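Local structure of major Capsid Protein VP1 (Chimpanzee polyomavirus Bob, 6Y9I) at residues I22-E27 against A70-P75; D251-S256 against F281-R286; E140-Q145 against A189-D194; P65-A70 against S256-C261. The protein forms the outer shell of the polyomavirus capsid as pentamers of a jelly-roll beta sandwich and probably binds glycan receptors on the host cell. All coordinates share one frame; numbering follows the deposited sequence.

Interaction 1. Residues I22-E27 against A70-P75. With MG (magnesium ion), chain F.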
loop_
_atom_site.group_PDB
_atom_site.type_symbol
_atom_site.label_atom_id
_atom_site.label_comp_id
_atom_site.label_asym_id
_atom_site.label_seq_id
_atom_site.Cartn_x
_atom_site.Cartn_y
_atom_site.Cartn_z
ATOM N N ILE A 22 15.481 25.449 -16.008
ATOM C CA ILE A 22 14.613 26.548 -15.517
ATOM C C ILE A 22 13.968 26.052 -14.221
ATOM O O ILE A 22 13.794 24.857 -14.068
ATOM C CB ILE A 22 13.610 27.029 -16.582
ATOM C CG1 ILE A 22 12.509 26.006 -16.829
ATOM C CG2 ILE A 22 14.316 27.429 -17.872
ATOM C CD1 ILE A 22 11.322 26.174 -15.890
ATOM N N GLU A 23 13.729 26.956 -13.293
ATOM C CA GLU A 23 13.129 26.604 -11.986
ATOM C C GLU A 23 12.011 27.612 -11.702
ATOM O O GLU A 23 12.117 28.761 -12.137
ATOM C CB GLU A 23 14.233 26.405 -10.948
ATOM C CG GLU A 23 14.828 27.658 -10.346
ATOM C CD GLU A 23 15.841 27.377 -9.237
ATOM O OE1 GLU A 23 16.325 28.367 -8.633
ATOM O OE2 GLU A 23 16.131 26.169 -8.954
ATOM N N LEU A 24 10.918 27.141 -11.109
ATOM C CA LEU A 24 9.815 28.017 -10.677
ATOM C C LEU A 24 8.940 27.293 -9.660
ATOM O O LEU A 24 9.065 26.056 -9.488
ATOM C CB LEU A 24 8.995 28.495 -11.869
ATOM C CG LEU A 24 8.109 27.461 -12.556
ATOM C CD1 LEU A 24 6.935 28.166 -13.201
ATOM C CD2 LEU A 24 8.894 26.663 -13.579
ATOM N N TYR A 25 8.149 28.092 -8.963
ATOM C CA TYR A 25 7.116 27.647 -8.006
ATOM C C TYR A 25 5.774 27.964 -8.622
ATOM O O TYR A 25 5.671 29.042 -9.269
ATOM C CB TYR A 25 7.235 28.377 -6.676
ATOM C CG TYR A 25 8.110 27.679 -5.682
ATOM C CD1 TYR A 25 7.716 26.472 -5.131
ATOM C CD2 TYR A 25 9.316 28.225 -5.280
ATOM C CE1 TYR A 25 8.498 25.826 -4.193
ATOM C CE2 TYR A 25 10.117 27.584 -4.351
ATOM C CZ TYR A 25 9.698 26.386 -3.798
ATOM O OH TYR A 25 10.456 25.739 -2.867
ATOM N N LEU A 26 4.815 27.054 -8.471
ATOM C CA LEU A 26 3.377 27.386 -8.629
ATOM C C LEU A 26 2.753 27.376 -7.239
ATOM O O LEU A 26 2.815 26.336 -6.531
ATOM C CB LEU A 26 2.687 26.410 -9.579
ATOM C CG LEU A 26 3.181 26.457 -11.026
ATOM C CD1 LEU A 26 2.513 25.376 -11.864
ATOM C CD2 LEU A 26 2.936 27.829 -11.643
ATOM N N GLU A 27 2.203 28.520 -6.862
ATOM C CA GLU A 27 1.485 28.678 -5.582
ATOM C C GLU A 27 0.117 28.026 -5.755
ATOM O O GLU A 27 -0.426 28.009 -6.863
ATOM C CB GLU A 27 1.454 30.149 -5.195
ATOM C CG GLU A 27 2.815 30.639 -4.725
ATOM C CD GLU A 27 2.825 31.857 -3.827
ATOM O OE1 GLU A 27 3.436 32.854 -4.237
ATOM O OE2 GLU A 27 2.291 31.791 -2.695
ATOM N N ALA A 70 1.877 28.205 -15.388
ATOM C CA ALA A 70 2.743 29.313 -15.831
ATOM C C ALA A 70 3.373 28.921 -17.170
ATOM O O ALA A 70 3.623 27.728 -17.402
ATOM C CB ALA A 70 3.776 29.604 -14.779
ATOM N N ARG A 71 3.536 29.902 -18.049
ATOM C CA ARG A 71 4.460 29.840 -19.195
ATOM C C ARG A 71 5.773 30.495 -18.772
ATOM O O ARG A 71 5.727 31.632 -18.282
ATOM C CB ARG A 71 3.874 30.571 -20.408
ATOM C CG ARG A 71 4.818 30.525 -21.602
ATOM C CD ARG A 71 4.272 31.291 -22.789
ATOM N NE ARG A 71 5.230 31.375 -23.879
ATOM C CZ ARG A 71 6.304 32.153 -23.897
ATOM N NH1 ARG A 71 6.581 32.956 -22.884
ATOM N NH2 ARG A 71 7.103 32.131 -24.953
ATOM N N VAL A 72 6.901 29.810 -18.957
ATOM C CA VAL A 72 8.260 30.372 -18.677
ATOM C C VAL A 72 8.922 30.703 -20.026
ATOM O O VAL A 72 8.913 29.837 -20.942
ATOM C CB VAL A 72 9.108 29.385 -17.852
ATOM C CG1 VAL A 72 10.499 29.937 -17.566
ATOM C CG2 VAL A 72 8.406 28.985 -16.562
ATOM N N GLN A 73 9.457 31.915 -20.169
ATOM C CA GLN A 73 10.170 32.320 -21.402
ATOM C C GLN A 73 11.537 31.643 -21.407
ATOM O O GLN A 73 12.265 31.844 -20.445
ATOM C CB GLN A 73 10.364 33.833 -21.476
ATOM C CG GLN A 73 11.189 34.238 -22.680
ATOM C CD GLN A 73 10.438 33.925 -23.942
ATOM O OE1 GLN A 73 9.242 34.155 -24.053
ATOM N NE2 GLN A 73 11.128 33.364 -24.910
ATOM N N LEU A 74 11.866 30.879 -22.456
ATOM C CA LEU A 74 13.192 30.223 -22.586
ATOM C C LEU A 74 14.145 31.139 -23.355
ATOM O O LEU A 74 13.710 32.031 -24.081
ATOM C CB LEU A 74 12.996 28.888 -23.299
ATOM C CG LEU A 74 12.141 27.872 -22.534
ATOM C CD1 LEU A 74 11.803 26.668 -23.403
ATOM C CD2 LEU A 74 12.831 27.432 -21.262
ATOM N N PRO A 75 15.471 30.894 -23.274
ATOM C CA PRO A 75 16.450 31.628 -24.078
ATOM C C PRO A 75 16.080 31.542 -25.557
ATOM O O PRO A 75 15.812 30.477 -26.011
ATOM C CB PRO A 75 17.775 30.904 -23.808
ATOM C CG PRO A 75 17.569 30.245 -22.460
ATOM C CD PRO A 75 16.106 29.857 -22.445
HETATM MG MG MG F . 4.675 34.374 -2.726
HETATM O O HOH W 1 2.804 33.926 -1.122
HETATM O O HOH W 2 5.404 35.945 -1.279
HETATM O O HOH W 3 5.873 34.662 -4.448
#
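Ile22, Leu24 and Leu26 pack against Ala70, Val72 and Leu74 in a purely apolar contact across the core of the VP1 jelly-roll sandwich, between two strands that face each other without pairing. The axes of 22-26 and 70-73 come within 9.2 Å, a layer-to-layer spacing filled by side chains. Leu24 carries the middle: with CG lodged between the backbone N and the carbonyl carbon (chi1 72°), it sets CD1 against Val72 CG2 at 3.8 Å and Ala70 CB at the same distance, while CD2 also meets that Val72 methyl. Leu26 CD2 meets the same Ala70 CB at 3.7 Å, beside Leu24 CD1. Ile22 and Val72 meet tip to tip, more loosely, CD1 to CG2 at 4.1 Å. Ile22 CG2 also takes Leu74 CD2 at 3.7 Å, the two side chains crossing at about a right angle. Beyond the strand, Glu27 OE1 binds a magnesium ion at 2.5 Å, as does Leu183 O of a neighbouring subunit, so the ion bridges the two chains; Tyr43 OH bonds to Glu27 OE2. Strand 22-26 pairs with 272-291 through Val283, Phe281 and Arg279, whereas 70-73 pairs with 252-265 through Val255 and Leu253, whose side chains help fill the interior.

Interaction 2. Residues D251-S256 against F281-R286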
loop_
_atom_site.group_PDB
_atom_site.type_symbol
_atom_site.label_atom_id
_atom_site.label_comp_id
_atom_site.label_asym_id
_atom_site.label_seq_id
_atom_site.Cartn_x
_atom_site.Cartn_y
_atom_site.Cartn_z
ATOM N N ASP A 251 9.425 29.211 -27.829
ATOM C CA ASP A 251 10.484 29.246 -26.795
ATOM C C ASP A 251 9.805 29.454 -25.438
ATOM O O ASP A 251 10.321 30.235 -24.610
ATOM C CB ASP A 251 11.527 30.300 -27.160
ATOM C CG ASP A 251 12.346 29.924 -28.383
ATOM O OD1 ASP A 251 12.344 28.703 -28.751
ATOM O OD2 ASP A 251 13.018 30.835 -28.935
ATOM N N GLY A 252 8.664 28.782 -25.258
ATOM C CA GLY A 252 7.855 28.768 -24.027
ATOM C C GLY A 252 7.754 27.371 -23.433
ATOM O O GLY A 252 7.466 26.418 -24.165
ATOM N N LEU A 253 7.991 27.269 -22.129
ATOM C CA LEU A 253 7.779 26.042 -21.333
ATOM C C LEU A 253 6.524 26.247 -20.475
ATOM O O LEU A 253 6.453 27.240 -19.761
ATOM C CB LEU A 253 9.000 25.800 -20.449
ATOM C CG LEU A 253 8.936 24.515 -19.621
ATOM C CD1 LEU A 253 8.944 23.287 -20.513
ATOM C CD2 LEU A 253 10.093 24.498 -18.653
ATOM N N PHE A 254 5.608 25.298 -20.498
ATOM C CA PHE A 254 4.329 25.391 -19.761
ATOM C C PHE A 254 4.362 24.357 -18.647
ATOM O O PHE A 254 4.530 23.155 -18.950
ATOM C CB PHE A 254 3.181 25.195 -20.747
ATOM C CG PHE A 254 3.177 26.206 -21.866
ATOM C CD1 PHE A 254 4.113 26.139 -22.882
ATOM C CD2 PHE A 254 2.258 27.246 -21.880
ATOM C CE1 PHE A 254 4.128 27.086 -23.897
ATOM C CE2 PHE A 254 2.274 28.191 -22.895
ATOM C CZ PHE A 254 3.201 28.100 -23.905
ATOM N N VAL A 255 4.218 24.811 -17.406
ATOM C CA VAL A 255 4.120 23.919 -16.213
ATOM C C VAL A 255 2.731 24.110 -15.614
ATOM O O VAL A 255 2.152 25.227 -15.709
ATOM C CB VAL A 255 5.256 24.132 -15.193
ATOM C CG1 VAL A 255 6.617 23.860 -15.825
ATOM C CG2 VAL A 255 5.261 25.532 -14.605
ATOM N N SER A 256 2.170 23.013 -15.132
ATOM C CA SER A 256 0.789 22.950 -14.597
ATOM C C SER A 256 0.845 22.111 -13.338
ATOM O O SER A 256 1.719 21.200 -13.261
ATOM C CB SER A 256 -0.190 22.386 -15.603
ATOM O OG SER A 256 -0.008 22.962 -16.871
ATOM N N PHE A 281 9.302 23.248 -9.443
ATOM C CA PHE A 281 9.718 22.564 -10.689
ATOM C C PHE A 281 11.144 22.984 -11.043
ATOM O O PHE A 281 11.454 24.201 -11.026
ATOM C CB PHE A 281 8.856 22.998 -11.874
ATOM C CG PHE A 281 7.410 22.590 -11.834
ATOM C CD1 PHE A 281 6.502 23.292 -11.055
ATOM C CD2 PHE A 281 6.944 21.553 -12.635
ATOM C CE1 PHE A 281 5.166 22.939 -11.053
ATOM C CE2 PHE A 281 5.595 21.215 -12.639
ATOM C CZ PHE A 281 4.723 21.907 -11.843
ATOM N N LYS A 282 11.981 22.015 -11.367
ATOM C CA LYS A 282 13.257 22.259 -12.074
ATOM C C LYS A 282 13.224 21.392 -13.321
ATOM O O LYS A 282 13.146 20.154 -13.183
ATOM C CB LYS A 282 14.456 21.928 -11.192
ATOM C CG LYS A 282 15.816 22.186 -11.826
ATOM C CD LYS A 282 16.971 21.505 -11.098
ATOM C CE LYS A 282 16.839 21.465 -9.587
ATOM N NZ LYS A 282 18.119 21.111 -8.928
ATOM N N VAL A 283 13.260 22.024 -14.484
ATOM C CA VAL A 283 13.127 21.319 -15.777
ATOM C C VAL A 283 14.453 21.485 -16.513
ATOM O O VAL A 283 14.930 22.627 -16.629
ATOM C CB VAL A 283 11.944 21.883 -16.591
ATOM C CG1 VAL A 283 11.795 21.158 -17.922
ATOM C CG2 VAL A 283 10.654 21.830 -15.808
ATOM N N THR A 284 15.016 20.378 -16.981
ATOM C CA THR A 284 16.246 20.344 -17.804
ATOM C C THR A 284 15.834 20.253 -19.275
ATOM O O THR A 284 15.002 19.380 -19.630
ATOM C CB THR A 284 17.154 19.175 -17.408
ATOM O OG1 THR A 284 17.487 19.326 -16.029
ATOM C CG2 THR A 284 18.427 19.135 -18.217
ATOM N N LEU A 285 16.375 21.138 -20.107
ATOM C CA LEU A 285 16.049 21.190 -21.549
ATOM C C LEU A 285 17.324 21.102 -22.382
ATOM O O LEU A 285 18.387 21.569 -21.928
ATOM C CB LEU A 285 15.292 22.485 -21.836
ATOM C CG LEU A 285 13.996 22.661 -21.036
ATOM C CD1 LEU A 285 14.194 23.673 -19.920
ATOM C CD2 LEU A 285 12.859 23.093 -21.949
ATOM N N ARG A 286 17.210 20.484 -23.552
ATOM C CA ARG A 286 18.320 20.406 -24.542
ATOM C C ARG A 286 17.815 20.904 -25.901
ATOM O O ARG A 286 16.589 20.887 -26.165
ATOM C CB ARG A 286 18.871 18.983 -24.630
ATOM C CG ARG A 286 17.906 17.997 -25.258
ATOM C CD ARG A 286 18.398 16.569 -25.252
ATOM N NE ARG A 286 17.333 15.700 -25.732
ATOM C CZ ARG A 286 17.257 14.404 -25.488
ATOM N NH1 ARG A 286 18.232 13.796 -24.828
ATOM N NH2 ARG A 286 16.225 13.707 -25.929
#
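Val255 lies over the face of the Phe281 ring, and this CH-pi contact heads a wholly buried set of contacts between facing layers of the jelly-roll sandwich. Val255 CB stands 3.9 Å from the centroid of the Phe281 ring and only 11° off the ring normal, almost directly above its centre. The two side chains slide past each other in opposite directions, with Val255 CG1 resting near Phe281 CD2. The ring is carried by a CG anti to the carbonyl carbon (chi1 -67°), and its tip meets the backbone of Ser256, the residue after Val255: Ser256 O lies 3.4 Å from Phe281 CZ, at the ring edge and near its plane, where the carbonyl oxygen faces the weakly positive rim of C-H groups.

The remaining contacts are aliphatic. Leu253 and Val283 reach toward each other tip to tip. Leu253 has CG anti to the backbone N (chi1 -177°), which extends CD2 into the isopropyl group of Val283, 3.8 Å from Val283 CB and about as far from both methyls. The other branch, Leu253 CD1, makes a looser contact with Leu285 CD2 at 4.2 Å.

Strands 252-265 and 272-291 form a beta hairpin, but at this end they have separated into the two layers, their axes 9.9 Å apart, and meet through side-chain packing alone. Strands 8-26 and 131-138 add Leu26, Phe135 and Val137. The chemistry is that of a hydrophobic core: the Phe281 face takes an aliphatic C-H group, its edge C-H groups lie by a carbonyl oxygen, and the rest is apolar.

Interaction 3. Residues E140-Q145 against A189-D194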
loop_
_atom_site.group_PDB
_atom_site.type_symbol
_atom_site.label_atom_id
_atom_site.label_comp_id
_atom_site.label_asym_id
_atom_site.label_seq_id
_atom_site.Cartn_x
_atom_site.Cartn_y
_atom_site.Cartn_z
ATOM N N GLU A 140 3.422 23.401 -24.854
ATOM C CA GLU A 140 2.226 24.257 -25.073
ATOM C C GLU A 140 1.260 24.009 -23.929
ATOM O O GLU A 140 1.497 23.089 -23.141
ATOM C CB GLU A 140 1.615 23.902 -26.419
ATOM C CG GLU A 140 1.088 22.492 -26.492
ATOM C CD GLU A 140 1.028 21.997 -27.913
ATOM O OE1 GLU A 140 -0.095 21.807 -28.394
ATOM O OE2 GLU A 140 2.106 21.818 -28.539
ATOM N N PRO A 141 0.185 24.818 -23.776
ATOM C CA PRO A 141 -0.751 24.633 -22.675
ATOM C C PRO A 141 -1.342 23.226 -22.621
ATOM O O PRO A 141 -1.526 22.556 -23.670
ATOM C CB PRO A 141 -1.842 25.688 -22.950
ATOM C CG PRO A 141 -1.097 26.775 -23.700
ATOM C CD PRO A 141 -0.175 25.989 -24.607
ATOM N N LEU A 142 -1.647 22.797 -21.404
ATOM C CA LEU A 142 -2.197 21.450 -21.137
ATOM C C LEU A 142 -3.634 21.408 -21.664
ATOM O O LEU A 142 -4.413 22.335 -21.362
ATOM C CB LEU A 142 -2.135 21.158 -19.637
ATOM C CG LEU A 142 -2.450 19.708 -19.255
ATOM C CD1 LEU A 142 -1.272 18.806 -19.579
ATOM C CD2 LEU A 142 -2.840 19.630 -17.780
ATOM N N ASP A 143 -3.939 20.378 -22.440
ATOM C CA ASP A 143 -5.296 20.048 -22.937
ATOM C C ASP A 143 -6.122 19.493 -21.774
ATOM O O ASP A 143 -5.643 18.552 -21.075
ATOM C CB ASP A 143 -5.212 19.095 -24.124
ATOM C CG ASP A 143 -4.489 19.715 -25.316
ATOM O OD1 ASP A 143 -5.022 20.706 -25.864
ATOM O OD2 ASP A 143 -3.420 19.186 -25.713
ATOM N N LEU A 144 -7.309 20.065 -21.559
ATOM C CA LEU A 144 -8.271 19.612 -20.530
ATOM C C LEU A 144 -9.559 19.104 -21.167
ATOM O O LEU A 144 -10.041 19.701 -22.176
ATOM C CB LEU A 144 -8.606 20.759 -19.577
ATOM C CG LEU A 144 -7.427 21.454 -18.919
ATOM C CD1 LEU A 144 -7.879 22.742 -18.253
ATOM C CD2 LEU A 144 -6.742 20.533 -17.922
ATOM N N GLN A 145 -10.137 18.100 -20.521
ATOM C CA GLN A 145 -11.496 17.575 -20.789
ATOM C C GLN A 145 -12.395 17.867 -19.586
ATOM O O GLN A 145 -11.971 17.650 -18.432
ATOM C CB GLN A 145 -11.424 16.062 -21.013
ATOM C CG GLN A 145 -12.783 15.374 -20.964
ATOM C CD GLN A 145 -13.578 15.671 -22.207
ATOM O OE1 GLN A 145 -13.035 15.630 -23.308
ATOM N NE2 GLN A 145 -14.838 16.058 -22.018
ATOM N N ALA A 189 -10.807 22.326 -23.346
ATOM C CA ALA A 189 -10.159 23.628 -23.168
ATOM C C ALA A 189 -8.663 23.424 -22.974
ATOM O O ALA A 189 -8.216 22.296 -22.705
ATOM C CB ALA A 189 -10.767 24.390 -22.020
ATOM N N ARG A 190 -7.936 24.521 -23.053
ATOM C CA ARG A 190 -6.489 24.538 -22.789
ATOM C C ARG A 190 -6.271 25.279 -21.488
ATOM O O ARG A 190 -6.952 26.298 -21.251
ATOM C CB ARG A 190 -5.783 25.172 -23.979
ATOM C CG ARG A 190 -5.655 24.199 -25.136
ATOM C CD ARG A 190 -4.405 24.442 -25.937
ATOM N NE ARG A 190 -3.839 23.177 -26.336
ATOM C CZ ARG A 190 -2.719 23.056 -27.010
ATOM N NH1 ARG A 190 -2.040 24.137 -27.370
ATOM N NH2 ARG A 190 -2.295 21.846 -27.321
ATOM N N LEU A 191 -5.332 24.791 -20.695
ATOM C CA LEU A 191 -5.007 25.366 -19.379
ATOM C C LEU A 191 -4.081 26.564 -19.608
ATOM O O LEU A 191 -2.826 26.413 -19.533
ATOM C CB LEU A 191 -4.366 24.278 -18.510
ATOM C CG LEU A 191 -3.937 24.742 -17.127
ATOM C CD1 LEU A 191 -5.046 25.506 -16.421
ATOM C CD2 LEU A 191 -3.520 23.547 -16.291
ATOM N N ASP A 192 -4.696 27.700 -19.922
ATOM C CA ASP A 192 -4.010 28.925 -20.397
ATOM C C ASP A 192 -4.108 30.001 -19.312
ATOM O O ASP A 192 -3.502 31.044 -19.480
ATOM C CB ASP A 192 -4.607 29.374 -21.737
ATOM C CG ASP A 192 -6.122 29.598 -21.757
ATOM O OD1 ASP A 192 -6.780 29.533 -20.677
ATOM O OD2 ASP A 192 -6.656 29.822 -22.869
ATOM N N LYS A 193 -4.883 29.788 -18.249
ATOM C CA LYS A 193 -5.033 30.798 -17.162
ATOM C C LYS A 193 -4.867 30.093 -15.814
ATOM O O LYS A 193 -5.555 29.075 -15.591
ATOM C CB LYS A 193 -6.407 31.479 -17.175
ATOM C CG LYS A 193 -6.589 32.598 -18.192
ATOM C CD LYS A 193 -7.912 33.351 -18.042
ATOM N N ASP A 194 -4.063 30.684 -14.938
ATOM C CA ASP A 194 -3.821 30.221 -13.549
ATOM C C ASP A 194 -5.066 30.510 -12.696
ATOM O O ASP A 194 -5.658 31.596 -12.878
ATOM C CB ASP A 194 -2.599 30.948 -13.010
ATOM C CG ASP A 194 -2.270 30.573 -11.582
ATOM O OD1 ASP A 194 -1.853 29.405 -11.363
ATOM O OD2 ASP A 194 -2.434 31.446 -10.710
HETATM O O HOH W 4 -0.923 24.546 -19.175
#
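A small three-strand antiparallel sheet lying against the sandwich pairs its middle strand, 142-146, with the outer strand 188-191, and a salt-bridge network lies beside that ladder. Leu144 and Ala189 form a hydrogen-bonded pair: Leu144 N gives to Ala189 O at 2.7 Å, and Ala189 N returns to Leu144 O at 3.0 Å. Farther along, Leu191 N reaches Leu142 O, and a water bridges Leu142 N and Leu191 O where Leu191 centres an inverse gamma turn. In the non-hydrogen-bonded pair, Asp143 and Arg190 run side by side. Arg190 NE gives a nearly straight bond (169°) to Asp143 OD1 at 2.8 Å, in the guanidinium plane but from above the carboxylate plane. Glu140 OE1 forms a salt bridge with NH2 at the guanidinium edge, though the modelled separation is improbably short and carries no weight. Pro141 O sits 3.5 Å above the guanidinium plane, over its centre. The two carboxylates probably balance the charge of Arg190, and the bond from NE to Asp143 OD1 helps to set its rotation. On the other side of the sheet, Leu144 CD1 packs on Leu191 CB at 3.8 Å. Strand 202-204 flanks 142-146 on its far edge, with Trp202 against Leu144 and Ala189, while Leu142 and Leu191 rest on Ser256 of strand 252-265.

Interaction 4. Residues P65-A70 against S256-C261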
loop_
_atom_site.group_PDB
_atom_site.type_symbol
_atom_site.label_atom_id
_atom_site.label_comp_id
_atom_site.label_asym_id
_atom_site.label_seq_id
_atom_site.Cartn_x
_atom_site.Cartn_y
_atom_site.Cartn_z
ATOM N N PRO A 65 -11.359 24.413 -5.854
ATOM C CA PRO A 65 -9.923 24.359 -6.123
ATOM C C PRO A 65 -9.675 24.281 -7.629
ATOM O O PRO A 65 -10.426 23.623 -8.362
ATOM C CB PRO A 65 -9.458 23.125 -5.335
ATOM C CG PRO A 65 -10.494 22.988 -4.231
ATOM C CD PRO A 65 -11.792 23.415 -4.865
ATOM N N GLN A 66 -8.618 24.958 -8.059
ATOM C CA GLN A 66 -8.293 25.195 -9.482
ATOM C C GLN A 66 -6.856 24.747 -9.763
ATOM O O GLN A 66 -6.035 24.705 -8.842
ATOM C CB GLN A 66 -8.454 26.687 -9.798
ATOM C CG GLN A 66 -9.899 27.188 -9.712
ATOM C CD GLN A 66 -10.040 28.551 -9.047
ATOM O OE1 GLN A 66 -9.166 29.424 -9.169
ATOM N NE2 GLN A 66 -11.145 28.743 -8.328
ATOM N N TYR A 67 -6.566 24.486 -11.018
ATOM C CA TYR A 67 -5.200 24.183 -11.489
ATOM C C TYR A 67 -4.381 25.459 -11.477
ATOM O O TYR A 67 -4.897 26.540 -11.803
ATOM C CB TYR A 67 -5.221 23.593 -12.893
ATOM C CG TYR A 67 -5.809 22.215 -12.962
ATOM C CD1 TYR A 67 -5.073 21.104 -12.604
ATOM C CD2 TYR A 67 -7.101 22.027 -13.402
ATOM C CE1 TYR A 67 -5.603 19.827 -12.719
ATOM C CE2 TYR A 67 -7.657 20.767 -13.499
ATOM C CZ TYR A 67 -6.906 19.655 -13.156
ATOM O OH TYR A 67 -7.470 18.403 -13.252
ATOM N N SER A 68 -3.116 25.294 -11.169
ATOM C CA SER A 68 -2.068 26.324 -11.283
ATOM C C SER A 68 -1.394 26.145 -12.641
ATOM O O SER A 68 -1.324 25.008 -13.098
ATOM C CB SER A 68 -1.097 26.208 -10.163
ATOM O OG SER A 68 -1.777 26.299 -8.926
ATOM N N CYS A 69 -0.891 27.213 -13.248
ATOM C CA CYS A 69 -0.070 27.084 -14.466
ATOM C C CYS A 69 0.756 28.350 -14.696
ATOM O O CYS A 69 0.377 29.399 -14.221
ATOM C CB CYS A 69 -0.909 26.755 -15.689
ATOM S SG CYS A 69 -2.076 28.057 -16.174
ATOM N N ALA A 70 1.877 28.205 -15.388
ATOM C CA ALA A 70 2.743 29.313 -15.831
ATOM C C ALA A 70 3.373 28.921 -17.170
ATOM O O ALA A 70 3.623 27.728 -17.402
ATOM C CB ALA A 70 3.776 29.604 -14.779
ATOM N N SER A 256 2.170 23.013 -15.132
ATOM C CA SER A 256 0.789 22.950 -14.597
ATOM C C SER A 256 0.845 22.111 -13.338
ATOM O O SER A 256 1.719 21.200 -13.261
ATOM C CB SER A 256 -0.190 22.386 -15.603
ATOM O OG SER A 256 -0.008 22.962 -16.871
ATOM N N ALA A 257 0.008 22.447 -12.364
ATOM C CA ALA A 257 -0.053 21.704 -11.090
ATOM C C ALA A 257 -1.432 21.831 -10.449
ATOM O O ALA A 257 -2.178 22.799 -10.689
ATOM C CB ALA A 257 1.033 22.169 -10.152
ATOM N N ALA A 258 -1.740 20.844 -9.624
ATOM C CA ALA A 258 -2.839 20.852 -8.635
ATOM C C ALA A 258 -2.383 20.013 -7.447
ATOM O O ALA A 258 -1.976 18.898 -7.691
ATOM C CB ALA A 258 -4.091 20.309 -9.246
ATOM N N ASP A 259 -2.368 20.568 -6.243
ATOM C CA ASP A 259 -1.955 19.800 -5.053
ATOM C C ASP A 259 -2.908 20.085 -3.914
ATOM O O ASP A 259 -2.527 20.865 -3.051
ATOM C CB ASP A 259 -0.522 20.127 -4.672
ATOM C CG ASP A 259 0.434 19.559 -5.696
ATOM O OD1 ASP A 259 0.569 18.315 -5.717
ATOM O OD2 ASP A 259 0.985 20.365 -6.507
ATOM N N ILE A 260 -4.067 19.422 -3.913
ATOM C CA ILE A 260 -4.970 19.393 -2.735
ATOM C C ILE A 260 -4.398 18.372 -1.735
ATOM O O ILE A 260 -4.302 17.183 -2.089
ATOM C CB ILE A 260 -6.404 19.041 -3.145
ATOM C CG1 ILE A 260 -6.958 20.055 -4.155
ATOM C CG2 ILE A 260 -7.270 18.930 -1.896
ATOM C CD1 ILE A 260 -8.326 19.681 -4.644
ATOM N N CYS A 261 -4.024 18.816 -0.541
ATOM C CA CYS A 261 -3.346 17.980 0.490
ATOM C C CYS A 261 -4.362 17.462 1.505
ATOM O O CYS A 261 -4.006 16.617 2.309
ATOM C CB CYS A 261 -2.203 18.767 1.107
ATOM S SG CYS A 261 -0.908 19.111 -0.120
#
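Ser68 and Ala257 are joined by two backbone hydrogen bonds, an antiparallel hydrogen-bonded pair that attaches strand 68-73 to 252-265 in the jelly-roll sandwich. Ser68 N gives to Ala257 O at 2.7 Å, and Ala257 N gives back to Ser68 O at 3.0 Å. Cys69 and Ser256 follow as a non-hydrogen-bonded pair, their CA atoms 4.2 Å apart, and Ser256 CA adds a C-H contact to Ser68 O at 3.3 Å. Ala257 O takes a similar contact from Tyr67 CA, besides lying near the edge of the Tyr67 ring. The serine hydroxyl does not serve this pairing: Ser68 OG bonds to Glu27 O, just past strand 8-26 of the facing layer. Asp194 OD1 accepts from Cys69 N, which points away from the ladder.

Toward Pro65 the backbones diverge, and side chains bridge the gap. Tyr67 CD1 touches Ala258 CB at 3.6 Å, with CE1 close by, while the phenol is held by Trp202 O and Tyr132 OH. Tyr274 packs on both Pro65 and Ile260, and Ile105 of a neighbouring subunit also reaches Ile260. Ile260, its side chain extended beyond CG1 (chi2 176°), crosses the proline at about a right angle and sets CD1 3.7 Å from Pro65 CB.

Overall arrangement
Interactions 1, 2 and 4 share one sandwich. Interactions 1 and 2, with centres about 7 Å apart, fill the same core, and the backbone joins them: Val72 N lies 2.7 Å from Leu253 O, a probable hydrogen bond. Interaction 4 continues the same strand pairing, sharing Ala70 with interaction 1 and Ser256 with interaction 2; Val255 N probably bonds to Ala70 O at 3.0 Å. Interaction 3 belongs to the small separate sheet and lies against the outside of this pairing, with Leu191 CD2 3.6 Å from Ser256 CB. Magnesium is bound directly in interaction 1; elsewhere the side chains of Asp143 in interaction 3 and Phe281 in interaction 2 lie about 8 Å and about 10 Å from a magnesium ion.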